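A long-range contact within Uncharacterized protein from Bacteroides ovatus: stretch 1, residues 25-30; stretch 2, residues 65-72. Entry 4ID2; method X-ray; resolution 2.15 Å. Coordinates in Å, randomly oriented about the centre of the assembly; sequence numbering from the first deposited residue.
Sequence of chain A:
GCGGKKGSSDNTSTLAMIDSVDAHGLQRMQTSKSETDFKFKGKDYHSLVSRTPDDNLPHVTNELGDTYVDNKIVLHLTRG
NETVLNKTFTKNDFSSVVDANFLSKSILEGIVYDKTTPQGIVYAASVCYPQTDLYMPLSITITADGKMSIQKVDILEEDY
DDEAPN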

# COMPACT_ATOMS: atom_id res chain seq x y z
N GLY A 25 9.44 -32.07 6.41
CA GLY A 25 8.21 -32.62 6.95
C GLY A 25 7.00 -31.70 6.81
O GLY A 25 7.07 -30.67 6.13
N LEU A 26 5.89 -32.07 7.47
CA LEU A 26 4.63 -31.33 7.44
C LEU A 26 4.60 -30.23 8.53
O LEU A 26 4.32 -30.52 9.69
CB LEU A 26 3.47 -32.33 7.62
CG LEU A 26 2.05 -31.81 7.41
CD1 LEU A 26 1.83 -31.36 5.97
CD2 LEU A 26 1.03 -32.87 7.77
N GLN A 27 4.89 -28.98 8.13
CA GLN A 27 4.94 -27.83 9.05
C GLN A 27 3.55 -27.33 9.43
O GLN A 27 2.66 -27.27 8.58
CB GLN A 27 5.74 -26.65 8.44
CG GLN A 27 7.24 -26.69 8.73
CD GLN A 27 7.95 -27.79 7.98
OE1 GLN A 27 8.33 -27.63 6.82
NE2 GLN A 27 8.14 -28.94 8.63
N ARG A 28 3.37 -26.91 10.69
CA ARG A 28 2.11 -26.35 11.16
C ARG A 28 2.35 -25.22 12.17
O ARG A 28 3.35 -25.21 12.89
CB ARG A 28 1.19 -27.43 11.74
CG ARG A 28 1.71 -28.18 12.96
CD ARG A 28 0.67 -29.20 13.40
NE ARG A 28 0.50 -30.26 12.40
CZ ARG A 28 -0.50 -31.15 12.38
NH1 ARG A 28 -1.45 -31.11 13.32
NH2 ARG A 28 -0.56 -32.07 11.43
N MSE A 29 1.43 -24.26 12.19
CA MSE A 29 1.50 -23.08 13.06
C MSE A 29 0.94 -23.37 14.45
O MSE A 29 0.10 -24.24 14.62
CB MSE A 29 0.75 -21.89 12.44
CG MSE A 29 1.48 -21.28 11.26
SE MSE A 29 0.57 -19.73 10.57
CE MSE A 29 1.28 -18.30 11.72
N GLN A 30 1.42 -22.62 15.45
CA GLN A 30 0.98 -22.77 16.84
C GLN A 30 -0.48 -22.31 16.99
O GLN A 30 -0.95 -21.51 16.18
CB GLN A 30 1.89 -21.95 17.78
N GLY A 65 9.64 -26.08 -1.43
CA GLY A 65 9.14 -27.45 -1.37
C GLY A 65 8.58 -27.88 -0.02
O GLY A 65 8.12 -29.01 0.12
N ASP A 66 8.61 -26.98 1.00
CA ASP A 66 8.08 -27.28 2.33
C ASP A 66 6.56 -27.17 2.33
O ASP A 66 6.03 -26.13 1.94
CB ASP A 66 8.67 -26.32 3.39
CG ASP A 66 10.16 -26.41 3.61
OD1 ASP A 66 10.74 -27.50 3.34
OD2 ASP A 66 10.76 -25.42 4.08
N THR A 67 5.86 -28.23 2.76
CA THR A 67 4.39 -28.25 2.80
C THR A 67 3.89 -27.74 4.16
O THR A 67 4.36 -28.20 5.20
CB THR A 67 3.87 -29.66 2.50
OG1 THR A 67 4.65 -30.63 3.21
CG2 THR A 67 3.92 -29.99 1.02
N TYR A 68 2.95 -26.79 4.14
CA TYR A 68 2.36 -26.20 5.33
C TYR A 68 0.87 -26.53 5.44
O TYR A 68 0.17 -26.46 4.43
CB TYR A 68 2.53 -24.67 5.30
CG TYR A 68 3.98 -24.22 5.30
CD1 TYR A 68 4.71 -24.17 4.12
CD2 TYR A 68 4.62 -23.86 6.48
CE1 TYR A 68 6.05 -23.77 4.11
CE2 TYR A 68 5.96 -23.45 6.48
CZ TYR A 68 6.67 -23.41 5.29
OH TYR A 68 7.99 -23.02 5.26
N VAL A 69 0.39 -26.89 6.64
CA VAL A 69 -1.04 -27.14 6.86
C VAL A 69 -1.70 -25.78 7.12
O VAL A 69 -1.14 -24.93 7.82
CB VAL A 69 -1.33 -28.17 7.99
CG1 VAL A 69 -1.14 -27.58 9.37
CG2 VAL A 69 -2.73 -28.74 7.88
N ASP A 70 -2.87 -25.55 6.51
CA ASP A 70 -3.60 -24.28 6.63
C ASP A 70 -4.38 -24.25 7.96
O ASP A 70 -4.52 -25.28 8.62
CB ASP A 70 -4.53 -24.10 5.43
CG ASP A 70 -4.95 -22.67 5.15
OD1 ASP A 70 -4.63 -21.77 5.96
OD2 ASP A 70 -5.63 -22.45 4.13
N ASN A 71 -4.88 -23.06 8.35
CA ASN A 71 -5.60 -22.88 9.60
C ASN A 71 -7.06 -22.53 9.42
O ASN A 71 -7.46 -22.01 8.37
CB ASN A 71 -4.96 -21.75 10.42
CG ASN A 71 -3.48 -21.95 10.67
OD1 ASN A 71 -3.08 -22.80 11.47
ND2 ASN A 71 -2.64 -21.18 10.00
N LYS A 72 -7.84 -22.76 10.48
CA LYS A 72 -9.22 -22.32 10.61
C LYS A 72 -9.24 -21.35 11.78
O LYS A 72 -8.42 -21.49 12.69
CB LYS A 72 -10.21 -23.49 10.82
CG LYS A 72 -10.08 -24.24 12.14
CD LYS A 72 -11.09 -25.40 12.21
CE LYS A 72 -10.97 -26.16 13.51
NZ LYS A 72 -12.00 -27.23 13.61
O HOH W 1 -0.88 -24.64 10.59
O HOH W 2 -2.80 -22.27 14.11

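Gly 65 makes no contact with stretch 1, but its backbone angles (phi 114°, psi -1°) would jam a CB against the carbonyl oxygen of the preceding residue, which calls for glycine. The contact begins at Asp 66, whose CB lies 3.7 Å from OE1 of Gln 27, an approach through carbon rather than through the carboxylate.

At Thr 67 the backbone takes over. Its carbonyl oxygen accepts a hydrogen bond from N of Gln 27 (N to O 3.1 Å, N-H...O angle 148°). The Thr 67 side chain lies on the same side of the pairing as that of Leu 26; there, Leu 26 CD1 comes within 4.0 Å of Thr 67 OG1, a van der Waals approach in which the leucine, with chi1 t and chi2 p, brings its end nearer to stretch 2.

Tyr 68 pairs with Gln 27 in parallel register, their CA atoms 4.8 Å apart. Both side chains project to the other face, where CB of Gln 27 packs 3.6 Å from CD2 of the tyrosine ring. The long side chain of Gln 27 suits this place because it folds back along stretch 2: with chi1 at -89° and chi2 at 71°, its aliphatic part adjoins the ring while OE1 reaches Asp 66. CA of Tyr 68 also makes a CA-H...O contact with O of Gln 27 (3.4 Å, angle at H 146°).

The same oxygen receives the straighter of the two direct hydrogen bonds, from N of Val 69 (N to O 3.0 Å, angle 165°). Gln 27 thus uses both its N and its O to bind residues flanking Tyr 68, the pattern expected of parallel strands. Val 69 is buried, with 74 Å² covered by stretch 1, and its compact branched side chain places CG1 3.3 Å from CB of Arg 28, a tight hydrocarbon contact.

Asp 70 points away and touches nothing in stretch 1, but its OD1 accepts a hydrogen bond from N of Asn 71 (2.7 Å). Asn 71 points toward stretch 1, and its ND2 lies 3.6 Å from SE of the selenomethionine Met 29. Its amide oxygen suits a water-mediated junction. Water 1 accepts from Met 29 N (2.8 Å) and donates to Val 69 O (2.8 Å) and Asn 71 OD1 (3.0 Å); water 2 donates to Asn 71 OD1 (2.7 Å) and Gln 30 O (2.9 Å). Altogether the contact buries 443 Å², summed over both sides.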